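MgGH51 from Meripilus giganteus hydrolyses terminal alpha-L-arabinofuranosyl linkages as a fungal GH51 arabinofuranosidase, probably releasing arabinose from arabinose-decorated polysaccharides. One contact in two of its structures: PDB 6ZPZ (chain A, 1.71 Å), residues Y397-Y402 and Y425-Y430, and PDB 6ZPV (chain B, 1.20 Å), residues Y397-Y402 and Y425-Y430. Structure 2 is superposed on structure 1 by the backbone atoms of these residues (RMSD 0.18 Å); each is numbered along its deposited sequence.

Structure 1 (6ZPZ); sequences YDVHVY and YFEGEY. With LX5 ([(1~{S},2~{S},3~{S},4~{S})-2-(hydroxymethyl)-3,4-bis(oxidanyl)cyclopentyl] hydrogen sulfate), chain C.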
loop_
_atom_site.group_PDB
_atom_site.type_symbol
_atom_site.label_atom_id
_atom_site.label_comp_id
_atom_site.label_asym_id
_atom_site.label_seq_id
_atom_site.Cartn_x
_atom_site.Cartn_y
_atom_site.Cartn_z
ATOM N N TYR A 397 -1.565 -11.969 -17.846
ATOM C CA TYR A 397 -1.929 -10.560 -18.020
ATOM C C TYR A 397 -2.478 -9.990 -16.716
ATOM O O TYR A 397 -3.136 -10.690 -15.929
ATOM C CB TYR A 397 -2.978 -10.393 -19.109
ATOM C CG TYR A 397 -2.403 -10.321 -20.500
ATOM C CD1 TYR A 397 -1.943 -9.108 -21.010
ATOM C CD2 TYR A 397 -2.348 -11.442 -21.315
ATOM C CE1 TYR A 397 -1.459 -9.007 -22.301
ATOM C CE2 TYR A 397 -1.864 -11.353 -22.612
ATOM C CZ TYR A 397 -1.435 -10.130 -23.102
ATOM O OH TYR A 397 -0.981 -10.043 -24.386
ATOM N N ASP A 398 -2.168 -8.715 -16.524
ATOM C CA ASP A 398 -2.721 -7.867 -15.451
ATOM C C ASP A 398 -3.866 -7.095 -16.086
ATOM O O ASP A 398 -3.623 -6.283 -16.986
ATOM C CB ASP A 398 -1.680 -6.960 -14.793
ATOM C CG ASP A 398 -2.243 -6.111 -13.680
ATOM O OD1 ASP A 398 -3.430 -6.272 -13.381
ATOM O OD2 ASP A 398 -1.512 -5.226 -13.178
ATOM N N VAL A 399 -5.064 -7.356 -15.607
ATOM C CA VAL A 399 -6.336 -6.767 -16.115
ATOM C C VAL A 399 -6.838 -5.749 -15.099
ATOM O O VAL A 399 -6.976 -6.096 -13.904
ATOM C CB VAL A 399 -7.403 -7.847 -16.390
ATOM C CG1 VAL A 399 -8.666 -7.202 -16.982
ATOM C CG2 VAL A 399 -6.865 -8.948 -17.295
ATOM N N HIS A 400 -7.049 -4.531 -15.572
ATOM C CA HIS A 400 -7.512 -3.368 -14.786
ATOM C C HIS A 400 -8.941 -2.989 -15.170
ATOM O O HIS A 400 -9.243 -2.933 -16.378
ATOM C CB HIS A 400 -6.557 -2.196 -15.008
ATOM C CG HIS A 400 -5.193 -2.445 -14.463
ATOM N ND1 HIS A 400 -4.234 -1.451 -14.409
ATOM C CD2 HIS A 400 -4.635 -3.540 -13.900
ATOM C CE1 HIS A 400 -3.143 -1.920 -13.864
ATOM N NE2 HIS A 400 -3.349 -3.215 -13.552
ATOM N N VAL A 401 -9.760 -2.653 -14.174
ATOM C CA VAL A 401 -11.075 -2.057 -14.464
ATOM C C VAL A 401 -11.517 -1.221 -13.278
ATOM O O VAL A 401 -11.576 -1.723 -12.143
ATOM C CB VAL A 401 -12.123 -3.101 -14.888
ATOM C CG1 VAL A 401 -12.416 -4.153 -13.838
ATOM C CG2 VAL A 401 -13.410 -2.415 -15.325
ATOM N N TYR A 402 -11.771 0.031 -13.586
ATOM C CA TYR A 402 -12.537 0.979 -12.750
ATOM C C TYR A 402 -13.906 1.152 -13.400
ATOM O O TYR A 402 -13.974 1.421 -14.619
ATOM C CB TYR A 402 -11.748 2.271 -12.609
ATOM C CG TYR A 402 -10.566 2.162 -11.681
ATOM C CD1 TYR A 402 -10.643 1.438 -10.503
ATOM C CD2 TYR A 402 -9.379 2.808 -11.969
ATOM C CE1 TYR A 402 -9.573 1.377 -9.645
ATOM C CE2 TYR A 402 -8.294 2.753 -11.114
ATOM C CZ TYR A 402 -8.389 2.008 -9.955
ATOM O OH TYR A 402 -7.365 1.975 -9.064
ATOM N N TYR A 425 -4.641 -14.882 -15.253
ATOM C CA TYR A 425 -5.054 -13.479 -15.226
ATOM C C TYR A 425 -4.972 -12.984 -13.790
ATOM O O TYR A 425 -5.392 -13.677 -12.875
ATOM C CB TYR A 425 -6.416 -13.334 -15.899
ATOM C CG TYR A 425 -6.376 -13.686 -17.363
ATOM C CD1 TYR A 425 -6.015 -12.741 -18.311
ATOM C CD2 TYR A 425 -6.588 -14.980 -17.792
ATOM C CE1 TYR A 425 -5.964 -13.057 -19.656
ATOM C CE2 TYR A 425 -6.497 -15.322 -19.128
ATOM C CZ TYR A 425 -6.176 -14.358 -20.060
ATOM O OH TYR A 425 -6.106 -14.705 -21.371
ATOM N N PHE A 426 -4.409 -11.799 -13.668
ATOM C CA PHE A 426 -4.263 -11.008 -12.434
ATOM C C PHE A 426 -5.186 -9.812 -12.564
ATOM O O PHE A 426 -4.939 -8.923 -13.415
ATOM C CB PHE A 426 -2.803 -10.592 -12.263
ATOM C CG PHE A 426 -2.488 -9.656 -11.128
ATOM C CD1 PHE A 426 -3.264 -9.609 -9.975
ATOM C CD2 PHE A 426 -1.380 -8.824 -11.210
ATOM C CE1 PHE A 426 -2.923 -8.753 -8.940
ATOM C CE2 PHE A 426 -1.024 -7.989 -10.172
ATOM C CZ PHE A 426 -1.805 -7.944 -9.036
ATOM N N GLU A 427 -6.241 -9.782 -11.757
ATOM C CA GLU A 427 -7.100 -8.589 -11.729
ATOM C C GLU A 427 -6.427 -7.595 -10.787
ATOM O O GLU A 427 -6.844 -7.507 -9.644
ATOM C CB GLU A 427 -8.520 -8.935 -11.314
ATOM C CG GLU A 427 -9.487 -7.819 -11.660
ATOM C CD GLU A 427 -10.095 -7.877 -13.040
ATOM O OE1 GLU A 427 -9.913 -8.889 -13.717
ATOM O OE2 GLU A 427 -10.692 -6.879 -13.445
ATOM N N GLY A 428 -5.436 -6.859 -11.294
ATOM C CA GLY A 428 -4.401 -6.238 -10.457
ATOM C C GLY A 428 -4.816 -4.863 -9.981
ATOM O O GLY A 428 -4.152 -4.324 -9.067
ATOM N N GLU A 429 -5.873 -4.321 -10.574
ATOM C CA GLU A 429 -6.385 -2.990 -10.205
ATOM C C GLU A 429 -7.864 -2.940 -10.536
ATOM O O GLU A 429 -8.223 -2.923 -11.751
ATOM C CB GLU A 429 -5.613 -1.947 -10.998
ATOM C CG GLU A 429 -5.936 -0.570 -10.571
ATOM C CD GLU A 429 -5.425 0.415 -11.572
ATOM O OE1 GLU A 429 -4.447 1.109 -11.235
ATOM O OE2 GLU A 429 -6.022 0.503 -12.683
ATOM N N TYR A 430 -8.715 -2.992 -9.518
ATOM C CA TYR A 430 -10.172 -2.906 -9.750
ATOM C C TYR A 430 -10.815 -2.218 -8.565
ATOM O O TYR A 430 -10.281 -2.273 -7.455
ATOM C CB TYR A 430 -10.755 -4.284 -10.081
ATOM C CG TYR A 430 -10.910 -5.242 -8.938
ATOM C CD1 TYR A 430 -9.849 -6.018 -8.513
ATOM C CD2 TYR A 430 -12.104 -5.379 -8.255
ATOM C CE1 TYR A 430 -9.982 -6.947 -7.502
ATOM C CE2 TYR A 430 -12.257 -6.279 -7.217
ATOM C CZ TYR A 430 -11.190 -7.074 -6.830
ATOM O OH TYR A 430 -11.322 -7.966 -5.811
HETATM C C1 LX5 C . -4.518 3.450 -11.625
HETATM C C2 LX5 C . -3.866 2.253 -12.273
HETATM C C6 LX5 C . -4.343 4.018 -9.080
HETATM C C5 LX5 C . -3.642 3.862 -10.436
HETATM C C3 LX5 C . -2.418 2.238 -11.880
HETATM C C4 LX5 C . -2.480 2.888 -10.500
HETATM O O7 LX5 C . -4.842 2.772 -8.581
HETATM O O8 LX5 C . -1.364 3.750 -10.265
HETATM O O9 LX5 C . -1.839 0.925 -11.953
HETATM O O10 LX5 C . -4.353 4.337 -12.726
HETATM S S11 LX5 C . -5.411 5.328 -13.074
HETATM O O12 LX5 C . -5.290 6.037 -11.802
HETATM O O13 LX5 C . -5.101 6.133 -14.253
HETATM O O14 LX5 C . -6.625 4.499 -13.335
#

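Structure 2 (6ZPV); sequences YDVHVY and YFEGEY. With GOL (glycerol), chain D.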
loop_
_atom_site.group_PDB
_atom_site.type_symbol
_atom_site.label_atom_id
_atom_site.label_comp_id
_atom_site.label_asym_id
_atom_site.label_seq_id
_atom_site.Cartn_x
_atom_site.Cartn_y
_atom_site.Cartn_z
ATOM N N TYR B 397 -1.475 -12.157 -17.786
ATOM C CA TYR B 397 -1.822 -10.759 -18.065
ATOM C C TYR B 397 -2.420 -10.117 -16.809
ATOM O O TYR B 397 -3.144 -10.793 -16.056
ATOM C CB TYR B 397 -2.874 -10.640 -19.170
ATOM C CG TYR B 397 -2.313 -10.683 -20.576
ATOM C CD1 TYR B 397 -1.763 -9.532 -21.130
ATOM C CD2 TYR B 397 -2.320 -11.805 -21.384
ATOM C CE1 TYR B 397 -1.266 -9.484 -22.409
ATOM C CE2 TYR B 397 -1.807 -11.775 -22.667
ATOM C CZ TYR B 397 -1.279 -10.608 -23.202
ATOM O OH TYR B 397 -0.852 -10.571 -24.492
ATOM N N ASP B 398 -2.153 -8.817 -16.627
ATOM C CA ASP B 398 -2.728 -7.959 -15.607
ATOM C C ASP B 398 -3.868 -7.160 -16.238
ATOM O O ASP B 398 -3.634 -6.402 -17.205
ATOM C CB ASP B 398 -1.686 -7.026 -14.995
ATOM C CG ASP B 398 -2.204 -6.159 -13.853
ATOM O OD1 ASP B 398 -3.408 -6.351 -13.503
ATOM O OD2 ASP B 398 -1.447 -5.285 -13.355
ATOM N N VAL B 399 -5.081 -7.343 -15.722
ATOM C CA VAL B 399 -6.316 -6.656 -16.180
ATOM C C VAL B 399 -6.739 -5.657 -15.124
ATOM O O VAL B 399 -6.865 -6.010 -13.928
ATOM C CB VAL B 399 -7.409 -7.720 -16.436
ATOM C CG1 VAL B 399 -8.686 -7.090 -16.927
ATOM C CG2 VAL B 399 -6.944 -8.811 -17.362
ATOM N N HIS B 400 -7.005 -4.409 -15.529
ATOM C CA HIS B 400 -7.474 -3.345 -14.627
ATOM C C HIS B 400 -8.869 -2.905 -15.043
ATOM O O HIS B 400 -9.099 -2.723 -16.232
ATOM C CB HIS B 400 -6.551 -2.106 -14.697
ATOM C CG HIS B 400 -5.132 -2.384 -14.316
ATOM N ND1 HIS B 400 -4.144 -1.427 -14.481
ATOM C CD2 HIS B 400 -4.534 -3.473 -13.787
ATOM C CE1 HIS B 400 -3.006 -1.954 -14.069
ATOM N NE2 HIS B 400 -3.190 -3.190 -13.639
ATOM N N VAL B 401 -9.749 -2.637 -14.090
ATOM C CA VAL B 401 -11.064 -2.032 -14.428
ATOM C C VAL B 401 -11.554 -1.129 -13.294
ATOM O O VAL B 401 -11.645 -1.566 -12.135
ATOM C CB VAL B 401 -12.107 -3.091 -14.826
ATOM C CG1 VAL B 401 -12.439 -4.077 -13.712
ATOM C CG2 VAL B 401 -13.357 -2.402 -15.346
ATOM N N TYR B 402 -11.937 0.069 -13.660
ATOM C CA TYR B 402 -12.651 1.033 -12.811
ATOM C C TYR B 402 -13.995 1.290 -13.436
ATOM O O TYR B 402 -14.087 1.639 -14.620
ATOM C CB TYR B 402 -11.832 2.307 -12.666
ATOM C CG TYR B 402 -10.504 2.076 -11.987
ATOM C CD1 TYR B 402 -10.420 1.873 -10.630
ATOM C CD2 TYR B 402 -9.349 2.025 -12.727
ATOM C CE1 TYR B 402 -9.204 1.621 -10.021
ATOM C CE2 TYR B 402 -8.142 1.758 -12.116
ATOM C CZ TYR B 402 -8.050 1.547 -10.762
ATOM O OH TYR B 402 -6.857 1.343 -10.099
ATOM N N TYR B 425 -4.610 -14.986 -15.173
ATOM C CA TYR B 425 -5.028 -13.584 -15.171
ATOM C C TYR B 425 -4.944 -13.006 -13.777
ATOM O O TYR B 425 -5.403 -13.649 -12.796
ATOM C CB TYR B 425 -6.409 -13.440 -15.796
ATOM C CG TYR B 425 -6.433 -13.846 -17.250
ATOM C CD1 TYR B 425 -6.076 -12.955 -18.249
ATOM C CD2 TYR B 425 -6.654 -15.155 -17.658
ATOM C CE1 TYR B 425 -6.005 -13.332 -19.575
ATOM C CE2 TYR B 425 -6.575 -15.572 -18.992
ATOM C CZ TYR B 425 -6.247 -14.635 -19.959
ATOM O OH TYR B 425 -6.175 -14.963 -21.283
ATOM N N PHE B 426 -4.392 -11.825 -13.699
ATOM C CA PHE B 426 -4.248 -11.055 -12.446
ATOM C C PHE B 426 -5.160 -9.840 -12.586
ATOM O O PHE B 426 -4.971 -9.020 -13.495
ATOM C CB PHE B 426 -2.798 -10.581 -12.376
ATOM C CG PHE B 426 -2.415 -9.642 -11.264
ATOM C CD1 PHE B 426 -3.089 -9.630 -10.076
ATOM C CD2 PHE B 426 -1.313 -8.795 -11.409
ATOM C CE1 PHE B 426 -2.686 -8.810 -9.026
ATOM C CE2 PHE B 426 -0.887 -7.979 -10.365
ATOM C CZ PHE B 426 -1.580 -8.013 -9.165
ATOM N N GLU B 427 -6.187 -9.706 -11.732
ATOM C CA GLU B 427 -7.020 -8.506 -11.715
ATOM C C GLU B 427 -6.310 -7.500 -10.803
ATOM O O GLU B 427 -6.665 -7.365 -9.612
ATOM C CB GLU B 427 -8.433 -8.836 -11.253
ATOM C CG GLU B 427 -9.424 -7.756 -11.641
ATOM C CD GLU B 427 -10.000 -7.853 -13.035
ATOM O OE1 GLU B 427 -9.754 -8.828 -13.753
ATOM O OE2 GLU B 427 -10.768 -6.889 -13.425
ATOM N N GLY B 428 -5.252 -6.865 -11.339
ATOM C CA GLY B 428 -4.319 -6.138 -10.486
ATOM C C GLY B 428 -4.797 -4.816 -9.971
ATOM O O GLY B 428 -4.197 -4.254 -9.043
ATOM N N GLU B 429 -5.855 -4.258 -10.597
ATOM C CA GLU B 429 -6.532 -3.077 -10.064
ATOM C C GLU B 429 -8.011 -3.239 -10.422
ATOM O O GLU B 429 -8.350 -3.368 -11.605
ATOM C CB GLU B 429 -6.044 -1.770 -10.737
ATOM C CG GLU B 429 -4.562 -1.489 -10.516
ATOM C CD GLU B 429 -3.993 -0.283 -11.225
ATOM O OE1 GLU B 429 -4.780 0.689 -11.514
ATOM O OE2 GLU B 429 -2.785 -0.299 -11.544
ATOM N N TYR B 430 -8.855 -3.059 -9.435
ATOM C CA TYR B 430 -10.288 -2.897 -9.700
ATOM C C TYR B 430 -10.908 -2.123 -8.561
ATOM O O TYR B 430 -10.486 -2.230 -7.417
ATOM C CB TYR B 430 -11.030 -4.234 -9.949
ATOM C CG TYR B 430 -11.089 -5.194 -8.785
ATOM C CD1 TYR B 430 -10.004 -5.950 -8.392
ATOM C CD2 TYR B 430 -12.270 -5.321 -8.052
ATOM C CE1 TYR B 430 -10.077 -6.818 -7.319
ATOM C CE2 TYR B 430 -12.344 -6.171 -6.977
ATOM C CZ TYR B 430 -11.265 -6.941 -6.597
ATOM O OH TYR B 430 -11.367 -7.802 -5.554
HETATM C C1 GOL D . -5.113 5.617 -11.242
HETATM O O1 GOL D . -5.328 5.623 -12.656
HETATM C C2 GOL D . -5.245 4.196 -10.690
HETATM O O2 GOL D . -4.216 3.414 -11.298
HETATM C C3 GOL D . -5.159 4.220 -9.182
HETATM O O3 GOL D . -5.231 2.956 -8.536
#

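Structure 1 (6ZPZ)
Tyr397 O accepts the backbone N-H of Phe426, and Val399 N donates to Phe426 O, joining strands 396-403 and 424-432 in parallel (36° between the segments) as the sixth and seventh strands of the (beta/alpha)8 barrel. The seventh strand turns a corner at Glu429, whose O still takes Val401 N (2.9 Å). CB of Glu429 lies over the face of the His400 ring, 3.4 Å from its centroid, a CH-pi contact. CG stands anti to the backbone N (chi1 -173°), and the extended chain beyond it brings OE1 to C2 of the cyclopentyl sulfate LX5, a covalent bond of 1.7 Å, consistent with the GH51 nucleophile at this strand end. Glu429 OE2 is 3.2 Å from His400 ND1 but badly angled for a hydrogen bond; ND1 bonds Glu351. Tyr402 OH shares a 2.7 Å hydrogen bond with LX5 O7, and His400 NE2 donates to Asp398 OD2.

Structure 2 (6ZPV)
Phe426 links the two parallel segments, its N-H going to Tyr397 O and its O receiving Val399 N, with 36° between the strand directions. Beyond the corner at Glu429, the O of that residue accepts Val401 N (2.9 Å). In the Glu429 side chain CG is anti to the carbonyl carbon, and this chi1 of -62° puts CG over the face of the His400 ring, 3.7 Å from its centroid, in a CH-pi contact. The extended chain beyond CG carries the carboxylate on to a glycerol, whose O2 gives OE1 of Glu429 a 2.8 Å hydrogen bond. Glu429 OE2 is 3.4 Å from His400 ND1 but badly angled for a hydrogen bond; ND1 bonds Glu351. Tyr402 OH takes a 2.8 Å hydrogen bond from glycerol O3, and His400 NE2 donates to Asp398 OD2.

Structure 1 against structure 2
The main difference is at Glu429, whose side chain is turned differently, chi1 -173° in Glu429(A) and -62° in Glu429(B). The CD atoms stand 1.6 Å apart after superposition, and the places of CD and OE2 of Glu429(A) are left in structure 2. In the first structure OE1 of Glu429(A) is covalently bonded to C2 of LX5; in the second that bond is absent and a glycerol occupies part of the same place. The turn may therefore go with attachment to the ligand. OE2 stays near His400 in both: that of Glu429(A) is 3.2 Å from ND1 of His400(A), and OE2 of Glu429(B) is 3.4 Å from ND1 of His400(B).

The rings of Tyr402(A) and Tyr402(B) differ in twist by about 35°, which puts the OH atoms 1.3 Å apart after superposition. The OH of Tyr402(A) is hydrogen-bonded to O7 of LX5 and that of Tyr402(B) to O3 of the glycerol in its place. Tyr402(A) OH is 3.5 Å from Glu429(A) CD, and Tyr402(B) OH likewise 3.5 Å from Glu429(B) CD.

The CA atoms coincide within the error, and the side chains of His400(A) and Asp398(A) keep the places of His400(B) and Asp398(B); the NE2 to OD2 hydrogen bond is found in both.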